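Long-range contacts in predicted protein (Phaeodactylum tricornutum CCAP 1055/1, PDB 5Z5M), which probably catalyses the last two steps from 5-hydroxyisourate to (S)-allantoin in urate degradation, joining a hydroxyisourate hydrolase and an OHCU decarboxylase in one chain: residues 48-53 against 277-282; 182-187 against 228-233; 205-210 against 240-245. One frame throughout, in Å; residues are numbered along the deposited sequence.

Contact 1. Residues 48-53 against 277-282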
ATOM      1  N   THR A  48      19.936  -0.688  28.733  1.00 10.64           N
ATOM      2  CA  THR A  48      18.617  -1.276  28.513  1.00  9.73           C
ATOM      3  C   THR A  48      18.706  -2.776  28.238  1.00 16.13           C
ATOM      4  O   THR A  48      19.786  -3.311  27.986  1.00  9.70           O
ATOM      5  CB  THR A  48      17.888  -0.604  27.330  1.00 12.82           C
ATOM      6  OG1 THR A  48      18.639  -0.812  26.126  1.00 12.00           O
ATOM      7  CG2 THR A  48      17.711   0.887  27.573  1.00 20.16           C
ATOM      8  N   ILE A  49      17.568  -3.459  28.279  1.00 15.74           N
ATOM      9  CA  ILE A  49      17.575  -4.889  28.010  1.00 10.00           C
ATOM     10  C   ILE A  49      17.888  -5.128  26.528  1.00  6.98           C
ATOM     11  O   ILE A  49      18.529  -6.123  26.176  1.00 11.29           O
ATOM     12  CB  ILE A  49      16.240  -5.557  28.421  1.00 13.60           C
ATOM     13  CG1 ILE A  49      16.355  -7.084  28.333  1.00 22.35           C
ATOM     14  CG2 ILE A  49      15.081  -5.032  27.595  1.00 17.25           C
ATOM     15  CD1 ILE A  49      15.138  -7.818  28.839  1.00 24.77           C
ATOM     16  N   SER A  50      17.491  -4.191  25.670  1.00  8.09           N
ATOM     17  CA  SER A  50      17.832  -4.262  24.249  1.00 10.97           C
ATOM     18  C   SER A  50      19.338  -4.276  24.040  1.00  9.21           C
ATOM     19  O   SER A  50      19.870  -5.099  23.293  1.00  6.61           O
ATOM     20  CB  SER A  50      17.230  -3.085  23.481  1.00 12.76           C
ATOM     21  OG  SER A  50      15.825  -3.183  23.415  1.00 17.70           O
ATOM     22  N   GLN A  51      20.025  -3.350  24.704  1.00  9.97           N
ATOM     23  CA  GLN A  51      21.472  -3.248  24.585  1.00  9.71           C
ATOM     24  C   GLN A  51      22.173  -4.481  25.150  1.00  6.89           C
ATOM     25  O   GLN A  51      23.199  -4.918  24.628  1.00  6.57           O
ATOM     26  CB  GLN A  51      21.969  -1.981  25.285  1.00 11.36           C
ATOM     27  CG  GLN A  51      21.576  -0.700  24.562  1.00 15.25           C
ATOM     28  CD  GLN A  51      21.861   0.547  25.375  1.00 20.11           C
ATOM     29  OE1 GLN A  51      22.161   0.470  26.564  1.00 15.23           O
ATOM     30  NE2 GLN A  51      21.765   1.704  24.736  1.00 25.89           N
ATOM     31  N   LEU A  52      21.613  -5.033  26.219  1.00  6.62           N
ATOM     32  CA  LEU A  52      22.169  -6.233  26.829  1.00  8.64           C
ATOM     33  C   LEU A  52      22.071  -7.407  25.854  1.00  9.71           C
ATOM     34  O   LEU A  52      23.036  -8.149  25.657  1.00  8.02           O
ATOM     35  CB  LEU A  52      21.445  -6.548  28.143  1.00  6.80           C
ATOM     36  CG  LEU A  52      21.805  -7.891  28.784  1.00  7.51           C
ATOM     37  CD1 LEU A  52      23.311  -7.973  29.050  1.00 13.94           C
ATOM     38  CD2 LEU A  52      21.007  -8.097  30.059  1.00 13.99           C
ATOM     39  N   ALA A  53      20.908  -7.553  25.229  1.00  9.52           N
ATOM     40  CA  ALA A  53      20.694  -8.599  24.235  1.00 11.50           C
ATOM     41  C   ALA A  53      21.628  -8.423  23.042  1.00  9.80           C
ATOM     42  O   ALA A  53      22.187  -9.398  22.538  1.00  9.17           O
ATOM     43  CB  ALA A  53      19.242  -8.604  23.770  1.00  7.62           C
ATOM     44  N   ASN A 277       9.364  -5.880  21.785  1.00  7.14           N
ATOM     45  CA  ASN A 277      10.432  -5.225  22.548  1.00  8.93           C
ATOM     46  C   ASN A 277       9.921  -4.004  23.317  1.00 10.76           C
ATOM     47  O   ASN A 277       9.589  -2.984  22.721  1.00 11.37           O
ATOM     48  CB  ASN A 277      11.584  -4.828  21.607  1.00 12.13           C
ATOM     49  CG  ASN A 277      12.784  -4.232  22.347  1.00 11.65           C
ATOM     50  OD1 ASN A 277      12.684  -3.828  23.500  1.00 16.35           O
ATOM     51  ND2 ASN A 277      13.929  -4.181  21.672  1.00 10.96           N
ATOM     52  N   PRO A 278       9.896  -4.100  24.654  1.00 11.36           N
ATOM     53  CA  PRO A 278       9.331  -3.054  25.513  1.00 18.62           C
ATOM     54  C   PRO A 278      10.153  -1.760  25.549  1.00  9.77           C
ATOM     55  O   PRO A 278       9.658  -0.765  26.079  1.00  8.05           O
ATOM     56  CB  PRO A 278       9.300  -3.718  26.894  1.00 17.82           C
ATOM     57  CG  PRO A 278      10.346  -4.775  26.842  1.00 15.65           C
ATOM     58  CD  PRO A 278      10.401  -5.251  25.424  1.00 14.98           C
ATOM     59  N   ASP A 279      11.374  -1.788  25.012  1.00 11.02           N
ATOM     60  CA  ASP A 279      12.217  -0.596  24.883  1.00 13.64           C
ATOM     61  C   ASP A 279      11.843   0.288  23.696  1.00 13.68           C
ATOM     62  O   ASP A 279      12.137   1.486  23.689  1.00 17.00           O
ATOM     63  CB  ASP A 279      13.692  -0.986  24.726  1.00 11.58           C
ATOM     64  CG  ASP A 279      14.309  -1.517  26.005  1.00 18.40           C
ATOM     65  OD1 ASP A 279      13.918  -1.062  27.105  1.00 16.55           O
ATOM     66  OD2 ASP A 279      15.215  -2.374  25.898  1.00 21.40           O
ATOM     67  N   ASP A 280      11.218  -0.311  22.684  1.00 13.69           N
ATOM     68  CA  ASP A 280      11.054   0.347  21.386  1.00  8.82           C
ATOM     69  C   ASP A 280       9.845   1.261  21.280  1.00 12.85           C
ATOM     70  O   ASP A 280       8.849   1.085  21.983  1.00 10.80           O
ATOM     71  CB  ASP A 280      10.960  -0.697  20.267  1.00 16.28           C
ATOM     72  CG  ASP A 280      12.301  -1.306  19.917  1.00 30.13           C
ATOM     73  OD1 ASP A 280      13.337  -0.777  20.371  1.00 22.80           O
ATOM     74  OD2 ASP A 280      12.315  -2.313  19.179  1.00 33.32           O
ATOM     75  N   HIS A 281       9.943   2.232  20.377  1.00 11.34           N
ATOM     76  CA  HIS A 281       8.789   3.003  19.939  1.00 15.50           C
ATOM     77  C   HIS A 281       8.121   2.281  18.768  1.00 15.28           C
ATOM     78  O   HIS A 281       8.707   2.141  17.691  1.00 14.47           O
ATOM     79  CB  HIS A 281       9.198   4.416  19.528  1.00 15.72           C
ATOM     80  CG  HIS A 281       8.090   5.216  18.919  1.00 10.90           C
ATOM     81  ND1 HIS A 281       8.315   6.349  18.168  1.00 19.52           N
ATOM     82  CD2 HIS A 281       6.744   5.046  18.947  1.00  9.27           C
ATOM     83  CE1 HIS A 281       7.161   6.843  17.760  1.00 20.06           C
ATOM     84  NE2 HIS A 281       6.190   6.067  18.218  1.00 16.00           N
ATOM     85  N   TYR A 282       6.908   1.793  18.992  1.00 10.83           N
ATOM     86  CA  TYR A 282       6.136   1.170  17.924  1.00  8.29           C
ATOM     87  C   TYR A 282       5.132   2.176  17.395  1.00  8.21           C
ATOM     88  O   TYR A 282       4.326   2.710  18.147  1.00 11.87           O
ATOM     89  CB  TYR A 282       5.411  -0.084  18.415  1.00 10.41           C
ATOM     90  CG  TYR A 282       6.244  -1.346  18.455  1.00  9.82           C
ATOM     91  CD1 TYR A 282       7.371  -1.440  19.260  1.00 12.68           C
ATOM     92  CD2 TYR A 282       5.881  -2.458  17.708  1.00  6.69           C
ATOM     93  CE1 TYR A 282       8.121  -2.605  19.305  1.00 12.16           C
ATOM     94  CE2 TYR A 282       6.618  -3.622  17.748  1.00 15.03           C
ATOM     95  CZ  TYR A 282       7.740  -3.690  18.542  1.00 11.04           C
ATOM     96  OH  TYR A 282       8.476  -4.849  18.587  1.00 22.85           O
TER
HETATM   97  O   HOH W   1      15.378  -1.938  29.378  1.00 20.70           O
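A capping box at the start of helix 49-61, in the OHCU decarboxylase part, meets an Asx turn set in the type I beta turn 277-280 of the transthyretin-like part, so the contact is a polar bridge between the two enzyme units. Within the box, Thr48 OG1 accepts from Gln51 N at 3.2 Å, while the return bond from Thr48 N to Gln51 OE1 is weak. Within the Asx turn, Asn277 OD1 takes Asp279 N from above its carbonyl plane, which helps fix the rotation of the amide.

Packing is slight: the Ile49 side chain crosses that of Asp279 at about a right angle, with Ile49 CG2 3.2 Å from Asp279 OD2, and Ile49 and Asn277 both touch Trp167 of helix 151-173.

Two of the three direct hydrogen bonds across the contact end on one carboxylate oxygen. Asp279 OD2 receives Ser50 N at 2.9 Å, nearly along its C-O axis, and Ser50 OG at 2.7 Å through its anti lone pair. Held at the N-terminus of a helix, this carboxylate is probably stabilised in its ionised form. A water links Asp279 OD1 to Ile49 N. Ser50 turns OG to the side of its own backbone N (chi1 -69°), and there OG, while donating to Asp279, also accepts from Asn277 ND2 at 2.8 Å, in the plane of the amide.

Contact 2. Residues 182-187 against 228-233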
ATOM      1  N   PHE A 182       6.972   2.846  23.831  1.00 12.58           N
ATOM      2  CA  PHE A 182       5.583   3.291  23.763  1.00  5.50           C
ATOM      3  C   PHE A 182       4.969   3.027  22.398  1.00 10.78           C
ATOM      4  O   PHE A 182       5.675   2.734  21.423  1.00  8.72           O
ATOM      5  CB  PHE A 182       5.466   4.786  24.117  1.00  6.57           C
ATOM      6  CG  PHE A 182       6.239   5.710  23.198  1.00  7.64           C
ATOM      7  CD1 PHE A 182       7.603   5.907  23.373  1.00 13.76           C
ATOM      8  CD2 PHE A 182       5.593   6.408  22.189  1.00 11.93           C
ATOM      9  CE1 PHE A 182       8.315   6.757  22.538  1.00 12.10           C
ATOM     10  CE2 PHE A 182       6.297   7.263  21.353  1.00 11.71           C
ATOM     11  CZ  PHE A 182       7.661   7.443  21.532  1.00 10.47           C
ATOM     12  N   LEU A 183       3.645   3.150  22.345  1.00 10.08           N
ATOM     13  CA  LEU A 183       2.859   2.829  21.157  1.00  7.32           C
ATOM     14  C   LEU A 183       2.063   4.042  20.695  1.00  8.39           C
ATOM     15  O   LEU A 183       1.308   4.631  21.470  1.00 10.11           O
ATOM     16  CB  LEU A 183       1.912   1.662  21.447  1.00  9.18           C
ATOM     17  CG  LEU A 183       0.940   1.215  20.351  1.00 11.44           C
ATOM     18  CD1 LEU A 183       1.677   0.649  19.137  1.00  7.82           C
ATOM     19  CD2 LEU A 183      -0.027   0.183  20.907  1.00 11.20           C
ATOM     20  N   THR A 184       2.255   4.426  19.439  1.00  9.72           N
ATOM     21  CA  THR A 184       1.499   5.523  18.858  1.00  8.34           C
ATOM     22  C   THR A 184       0.747   5.067  17.616  1.00 13.79           C
ATOM     23  O   THR A 184       0.999   3.986  17.071  1.00 14.43           O
ATOM     24  CB  THR A 184       2.404   6.708  18.470  1.00 14.99           C
ATOM     25  OG1 THR A 184       3.413   6.258  17.555  1.00 13.50           O
ATOM     26  CG2 THR A 184       3.060   7.320  19.707  1.00 13.03           C
ATOM     27  N   CYS A 185      -0.162   5.920  17.161  1.00  9.12           N
ATOM     28  CA  CYS A 185      -0.993   5.627  16.010  1.00 11.73           C
ATOM     29  C   CYS A 185      -1.250   6.896  15.209  1.00 17.96           C
ATOM     30  O   CYS A 185      -1.267   7.997  15.754  1.00 13.01           O
ATOM     31  CB  CYS A 185      -2.313   5.002  16.454  1.00 18.50           C
ATOM     32  SG  CYS A 185      -3.296   4.324  15.100  1.00 17.74           S
ATOM     33  N   HIS A 186      -1.430   6.726  13.908  1.00 10.54           N
ATOM     34  CA  HIS A 186      -1.768   7.814  13.007  1.00 14.00           C
ATOM     35  C   HIS A 186      -2.742   7.257  11.978  1.00 11.90           C
ATOM     36  O   HIS A 186      -2.571   6.132  11.510  1.00 12.60           O
ATOM     37  CB  HIS A 186      -0.505   8.372  12.344  1.00 17.30           C
ATOM     38  CG  HIS A 186      -0.767   9.418  11.305  1.00 23.87           C
ATOM     39  ND1 HIS A 186      -1.244  10.672  11.615  1.00 27.47           N
ATOM     40  CD2 HIS A 186      -0.604   9.397   9.961  1.00 23.83           C
ATOM     41  CE1 HIS A 186      -1.374  11.379  10.504  1.00 34.33           C
ATOM     42  NE2 HIS A 186      -0.992  10.627   9.488  1.00 45.64           N
ATOM     43  N   VAL A 187      -3.779   8.016  11.648  1.00  6.62           N
ATOM     44  CA  VAL A 187      -4.704   7.587  10.607  1.00  6.15           C
ATOM     45  C   VAL A 187      -4.701   8.584   9.455  1.00 11.40           C
ATOM     46  O   VAL A 187      -4.897   9.787   9.651  1.00 11.12           O
ATOM     47  CB  VAL A 187      -6.137   7.436  11.127  1.00 12.07           C
ATOM     48  CG1 VAL A 187      -7.040   6.925  10.002  1.00 10.31           C
ATOM     49  CG2 VAL A 187      -6.168   6.506  12.327  1.00 10.40           C
ATOM     50  N   GLY A 228      -4.274  12.902  23.294  1.00 24.67           N
ATOM     51  CA  GLY A 228      -3.684  12.517  24.563  1.00 23.45           C
ATOM     52  C   GLY A 228      -2.365  11.780  24.434  1.00 25.64           C
ATOM     53  O   GLY A 228      -1.794  11.342  25.432  1.00 32.80           O
ATOM     54  N   GLY A 229      -1.879  11.634  23.204  1.00 19.51           N
ATOM     55  CA  GLY A 229      -0.584  11.019  22.976  1.00 28.22           C
ATOM     56  C   GLY A 229      -0.627   9.510  22.827  1.00 22.56           C
ATOM     57  O   GLY A 229      -1.643   8.955  22.419  1.00 17.68           O
ATOM     58  N   PRO A 230       0.482   8.838  23.169  1.00 18.70           N
ATOM     59  CA  PRO A 230       0.642   7.389  22.983  1.00 15.36           C
ATOM     60  C   PRO A 230      -0.448   6.582  23.669  1.00 14.17           C
ATOM     61  O   PRO A 230      -0.902   6.952  24.751  1.00 17.63           O
ATOM     62  CB  PRO A 230       2.007   7.101  23.617  1.00 23.52           C
ATOM     63  CG  PRO A 230       2.739   8.403  23.533  1.00 24.66           C
ATOM     64  CD  PRO A 230       1.695   9.461  23.731  1.00 23.53           C
ATOM     65  N   ALA A 231      -0.865   5.494  23.031  1.00 12.13           N
ATOM     66  CA  ALA A 231      -1.892   4.617  23.576  1.00 12.18           C
ATOM     67  C   ALA A 231      -1.379   3.857  24.791  1.00 14.25           C
ATOM     68  O   ALA A 231      -2.112   3.619  25.750  1.00 14.60           O
ATOM     69  CB  ALA A 231      -2.375   3.640  22.499  1.00  7.86           C
ATOM     70  N   LEU A 232      -0.115   3.457  24.728  1.00 11.54           N
ATOM     71  CA  LEU A 232       0.529   2.738  25.814  1.00  7.14           C
ATOM     72  C   LEU A 232       1.913   3.331  26.028  1.00 15.84           C
ATOM     73  O   LEU A 232       2.573   3.708  25.063  1.00 12.24           O
ATOM     74  CB  LEU A 232       0.629   1.246  25.495  1.00 10.40           C
ATOM     75  CG  LEU A 232      -0.702   0.510  25.321  1.00 16.89           C
ATOM     76  CD1 LEU A 232      -0.464  -0.926  24.888  1.00 15.61           C
ATOM     77  CD2 LEU A 232      -1.515   0.562  26.608  1.00 20.70           C
ATOM     78  N   LYS A 233       2.348   3.414  27.283  1.00 11.44           N
ATOM     79  CA  LYS A 233       3.643   4.014  27.602  1.00 14.94           C
ATOM     80  C   LYS A 233       4.318   3.343  28.802  1.00 13.06           C
ATOM     81  O   LYS A 233       3.743   3.266  29.889  1.00 16.07           O
ATOM     82  CB  LYS A 233       3.472   5.516  27.873  1.00 19.28           C
ATOM     83  CG  LYS A 233       4.771   6.259  28.144  1.00 35.84           C
ATOM     84  CD  LYS A 233       4.552   7.766  28.222  1.00 33.50           C
ATOM     85  CE  LYS A 233       5.851   8.500  28.536  1.00 43.76           C
ATOM     86  NZ  LYS A 233       5.688   9.984  28.478  1.00 39.59           N
TER
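The Phe182 ring stacks with the imidazole of His281 and has Thr184 CG2 in its plane at the edge, while Pro230 approaches obliquely, its CG 3.7 Å from Phe182 CD2. Phe182 CG sits in the crowded position between the backbone N and the carbonyl carbon (chi1 60°), and the ring stands off its own strand, leaning towards Thr184. The Thr184 methyl CG2 runs alongside the Pro230 ring, 4.0 Å from Pro230 CG; its hydroxyl OG1 turns instead to His283 and His281.

The backbones form a short antiparallel ladder. Phe182 and Lys233 make a non-hydrogen-bonded pair, and Phe182 CB rests 3.2 Å from Leu232 O. That oxygen accepts from Leu183 N at 3.0 Å, the donor lying in the carbonyl plane. In return, Leu183 O accepts from Ala231 N at 2.8 Å, almost along the C=O axis but with a bent N-H (137°). Ala231 has helical backbone angles, so the extended pairing gives way here.

On the sheet face away from Phe182 and Lys233, Leu183 and Leu232 lie side by side and point the same way, Leu183 CD2 being 4.2 Å from Leu232 CD1. These leucines and Ala231 all reach Leu203 of strand 200-207; Leu232 touches Tyr243 and Ala231 touches Trp245, both of strand 241-248. Strand 182-189 thus runs between 232-233, antiparallel to it, and the parallel strand 281-289, with its apolar face turned into the interior of the transthyretin-like sandwich.

Contact 3. Residues 205-210 against 240-245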
ATOM      1  N   ARG A 205      -5.629  -5.860  24.354  1.00  7.18           N
ATOM      2  CA  ARG A 205      -4.541  -6.832  24.433  1.00 10.81           C
ATOM      3  C   ARG A 205      -5.130  -8.234  24.340  1.00 14.82           C
ATOM      4  O   ARG A 205      -6.033  -8.583  25.100  1.00 17.07           O
ATOM      5  CB  ARG A 205      -3.742  -6.677  25.726  1.00 11.63           C
ATOM      6  CG  ARG A 205      -2.491  -7.564  25.775  1.00 12.43           C
ATOM      7  CD  ARG A 205      -1.748  -7.437  27.103  1.00 18.80           C
ATOM      8  NE  ARG A 205      -1.131  -6.126  27.274  1.00 15.06           N
ATOM      9  CZ  ARG A 205      -1.568  -5.192  28.112  1.00 18.33           C
ATOM     10  NH1 ARG A 205      -2.626  -5.418  28.882  1.00 15.57           N
ATOM     11  NH2 ARG A 205      -0.936  -4.030  28.194  1.00 19.49           N
ATOM     12  N   LEU A 206      -4.629  -9.033  23.405  1.00 11.10           N
ATOM     13  CA  LEU A 206      -5.179 -10.370  23.180  1.00 15.73           C
ATOM     14  C   LEU A 206      -4.385 -11.443  23.904  1.00 16.79           C
ATOM     15  O   LEU A 206      -4.932 -12.479  24.279  1.00 17.70           O
ATOM     16  CB  LEU A 206      -5.228 -10.695  21.688  1.00 16.62           C
ATOM     17  CG  LEU A 206      -6.039  -9.758  20.787  1.00 19.25           C
ATOM     18  CD1 LEU A 206      -6.219 -10.381  19.410  1.00 23.65           C
ATOM     19  CD2 LEU A 206      -7.380  -9.415  21.407  1.00 22.13           C
ATOM     20  N   SER A 207      -3.093 -11.193  24.092  1.00 14.11           N
ATOM     21  CA  SER A 207      -2.218 -12.147  24.766  1.00 25.16           C
ATOM     22  C   SER A 207      -1.012 -11.416  25.356  1.00 22.60           C
ATOM     23  O   SER A 207      -0.654 -10.331  24.882  1.00 19.41           O
ATOM     24  CB  SER A 207      -1.774 -13.255  23.803  1.00 26.82           C
ATOM     25  OG  SER A 207      -0.780 -12.794  22.907  1.00 39.52           O
ATOM     26  N   PRO A 208      -0.400 -11.977  26.415  1.00 24.53           N
ATOM     27  CA  PRO A 208      -0.767 -13.217  27.113  1.00 26.15           C
ATOM     28  C   PRO A 208      -2.095 -13.082  27.858  1.00 26.67           C
ATOM     29  O   PRO A 208      -2.412 -11.991  28.332  1.00 27.97           O
ATOM     30  CB  PRO A 208       0.395 -13.424  28.088  1.00 28.32           C
ATOM     31  CG  PRO A 208       0.911 -12.054  28.346  1.00 25.38           C
ATOM     32  CD  PRO A 208       0.762 -11.323  27.043  1.00 27.18           C
ATOM     33  N   PRO A 209      -2.863 -14.179  27.950  1.00 27.36           N
ATOM     34  CA  PRO A 209      -4.225 -14.172  28.499  1.00 30.43           C
ATOM     35  C   PRO A 209      -4.350 -13.494  29.867  1.00 24.43           C
ATOM     36  O   PRO A 209      -5.410 -12.954  30.179  1.00 35.52           O
ATOM     37  CB  PRO A 209      -4.574 -15.667  28.600  1.00 34.91           C
ATOM     38  CG  PRO A 209      -3.286 -16.409  28.375  1.00 37.73           C
ATOM     39  CD  PRO A 209      -2.461 -15.523  27.507  1.00 28.76           C
ATOM     40  N   GLU A 210      -3.284 -13.510  30.661  1.00 21.71           N
ATOM     41  CA  GLU A 210      -3.319 -12.918  31.997  1.00 23.86           C
ATOM     42  C   GLU A 210      -3.531 -11.404  31.970  1.00 41.95           C
ATOM     43  O   GLU A 210      -4.071 -10.830  32.914  1.00 35.08           O
ATOM     44  CB  GLU A 210      -2.030 -13.227  32.760  1.00 39.28           C
ATOM     45  CG  GLU A 210      -1.572 -14.670  32.668  1.00 51.25           C
ATOM     46  CD  GLU A 210      -0.693 -14.922  31.460  1.00 40.52           C
ATOM     47  OE1 GLU A 210       0.330 -14.218  31.316  1.00 48.90           O
ATOM     48  OE2 GLU A 210      -1.026 -15.820  30.657  1.00 45.09           O
ATOM     49  N   VAL A 240       5.233  -6.783  26.082  1.00 11.82           N
ATOM     50  CA  VAL A 240       5.298  -7.793  25.029  1.00 11.88           C
ATOM     51  C   VAL A 240       3.998  -8.594  24.974  1.00 12.01           C
ATOM     52  O   VAL A 240       3.473  -9.016  26.007  1.00 10.68           O
ATOM     53  CB  VAL A 240       6.499  -8.745  25.243  1.00 14.46           C
ATOM     54  CG1 VAL A 240       6.442  -9.928  24.278  1.00 19.21           C
ATOM     55  CG2 VAL A 240       7.808  -7.984  25.088  1.00 14.60           C
ATOM     56  N   GLY A 241       3.466  -8.778  23.769  1.00 11.44           N
ATOM     57  CA  GLY A 241       2.249  -9.545  23.587  1.00 17.41           C
ATOM     58  C   GLY A 241       1.545  -9.245  22.280  1.00 11.97           C
ATOM     59  O   GLY A 241       2.080  -8.544  21.422  1.00  8.85           O
ATOM     60  N   GLN A 242       0.341  -9.786  22.123  1.00  7.62           N
ATOM     61  CA  GLN A 242      -0.439  -9.547  20.924  1.00  8.63           C
ATOM     62  C   GLN A 242      -1.555  -8.554  21.211  1.00  9.96           C
ATOM     63  O   GLN A 242      -2.226  -8.643  22.239  1.00 11.61           O
ATOM     64  CB  GLN A 242      -1.018 -10.858  20.387  1.00 14.12           C
ATOM     65  CG  GLN A 242      -1.668 -10.723  19.037  1.00 19.88           C
ATOM     66  CD  GLN A 242      -2.225 -12.039  18.525  1.00 25.17           C
ATOM     67  OE1 GLN A 242      -2.868 -12.788  19.265  1.00 24.45           O
ATOM     68  NE2 GLN A 242      -1.970 -12.332  17.254  1.00 23.09           N
ATOM     69  N   TYR A 243      -1.749  -7.611  20.297  1.00  5.79           N
ATOM     70  CA  TYR A 243      -2.764  -6.565  20.452  1.00  7.98           C
ATOM     71  C   TYR A 243      -3.694  -6.480  19.242  1.00  9.77           C
ATOM     72  O   TYR A 243      -3.407  -7.044  18.185  1.00  7.72           O
ATOM     73  CB  TYR A 243      -2.091  -5.205  20.680  1.00 10.34           C
ATOM     74  CG  TYR A 243      -1.294  -5.105  21.967  1.00 15.59           C
ATOM     75  CD1 TYR A 243      -0.033  -5.684  22.074  1.00  8.38           C
ATOM     76  CD2 TYR A 243      -1.794  -4.416  23.068  1.00  8.91           C
ATOM     77  CE1 TYR A 243       0.699  -5.602  23.248  1.00 13.24           C
ATOM     78  CE2 TYR A 243      -1.066  -4.327  24.251  1.00 13.73           C
ATOM     79  CZ  TYR A 243       0.181  -4.916  24.333  1.00 10.88           C
ATOM     80  OH  TYR A 243       0.915  -4.834  25.498  1.00 13.24           O
ATOM     81  N   GLU A 244      -4.801  -5.757  19.394  1.00  7.72           N
ATOM     82  CA  GLU A 244      -5.681  -5.477  18.268  1.00 11.09           C
ATOM     83  C   GLU A 244      -6.289  -4.078  18.364  1.00  9.51           C
ATOM     84  O   GLU A 244      -6.949  -3.751  19.351  1.00  9.35           O
ATOM     85  CB  GLU A 244      -6.792  -6.531  18.187  1.00 15.10           C
ATOM     86  CG  GLU A 244      -7.697  -6.388  16.986  1.00 16.87           C
ATOM     87  CD  GLU A 244      -8.666  -7.553  16.843  1.00 39.24           C
ATOM     88  OE1 GLU A 244      -9.894  -7.313  16.883  1.00 45.72           O
ATOM     89  OE2 GLU A 244      -8.200  -8.704  16.679  1.00 22.25           O
ATOM     90  N   TRP A 245      -6.030  -3.244  17.354  1.00  7.22           N
ATOM     91  CA  TRP A 245      -6.774  -2.003  17.187  1.00  5.86           C
ATOM     92  C   TRP A 245      -8.155  -2.334  16.651  1.00 10.82           C
ATOM     93  O   TRP A 245      -8.340  -3.337  15.962  1.00 12.01           O
ATOM     94  CB  TRP A 245      -6.128  -1.034  16.188  1.00  9.59           C
ATOM     95  CG  TRP A 245      -4.752  -0.469  16.458  1.00 13.48           C
ATOM     96  CD1 TRP A 245      -3.618  -0.732  15.743  1.00 13.90           C
ATOM     97  CD2 TRP A 245      -4.385   0.520  17.437  1.00  9.07           C
ATOM     98  NE1 TRP A 245      -2.566  -0.002  16.234  1.00 13.37           N
ATOM     99  CE2 TRP A 245      -3.006   0.770  17.278  1.00 13.36           C
ATOM    100  CE3 TRP A 245      -5.079   1.190  18.450  1.00  7.30           C
ATOM    101  CZ2 TRP A 245      -2.306   1.663  18.089  1.00 10.93           C
ATOM    102  CZ3 TRP A 245      -4.378   2.085  19.257  1.00  7.60           C
ATOM    103  CH2 TRP A 245      -3.008   2.309  19.068  1.00 10.29           C
TER
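The buried, closely packed side of the contact is the face where Arg205 and Tyr243, a non-hydrogen-bonded pair, lie side by side. Arg205 CG sits over a face of the phenol ring, 4.1 Å from the Tyr243 centroid, in a CH-pi contact. The arginine chain then bends (chi3 -68°), bringing its guanidinium round to the hydroxyl, the two planes standing 73° apart. Arg205 NE donates to Tyr243 OH at 3.0 Å, nearly in the guanidinium plane, and NH2 adds a weak bond. Outside the two segments, Tyr243 OH bonds to Thr239 O and Arg205 NH1 to Met211 O, so these buried polar ends are held from several sides.

The backbone is gripped closely too. Gln242 O takes two donors, Leu206 N at 2.7 Å and Ser207 N at 3.3 Å. Gln242 N returns a bond to Ser207 O at 3.0 Å. Beside it, Gly241 CA comes within 3.3 Å of the same Ser207 O in a CA-H...O contact, and after the cis peptide bond Pro208 CD packs against Val240 O.

The opposite face, with Ser207 and Gln242, is partly exposed, and its polar contact is weaker: Ser207 OG lies 3.2 Å from Gln242 CB and makes a weak bond to Gln242 N. Gln242 also packs on Gln263 of the second subunit. Also partly exposed, the Leu206 side chain crosses that of Glu244 obliquely, Leu206 CD1 coming near Glu244 OE2, an oxygen that forms a salt bridge with Arg272.

Leu206 and Ser207 together facing Gln242 make a classic beta bulge, set between strands 200-207 and 241-248, the two inner strands of the four-stranded antiparallel sheet of the transthyretin-like domain.

How the contacts relate
Contact 1 joins the two enzyme units, and the loop it closes contains contacts 2 and 3, whose segments alternate along the chain: 182-187, 205-210, 228-233, 240-245. The three centres lie about 16 to 18 Å apart. Contacts 1 and 2 share the mixed sheet through the neighbouring strands 281-289 and 182-189, where Tyr282 N reaches Phe182 O at 2.9 Å, probably as a hydrogen bond. Contact 3 belongs to the other, four-stranded antiparallel sheet. Contacts 2 and 3 meet in the apolar interior, Leu232 CD1 lying 3.5 Å from Tyr243 CE2. Pro278 packs on Val240, linking contacts 1 and 3, so the turn that meets the helical domain also touches the start of strand 241-248.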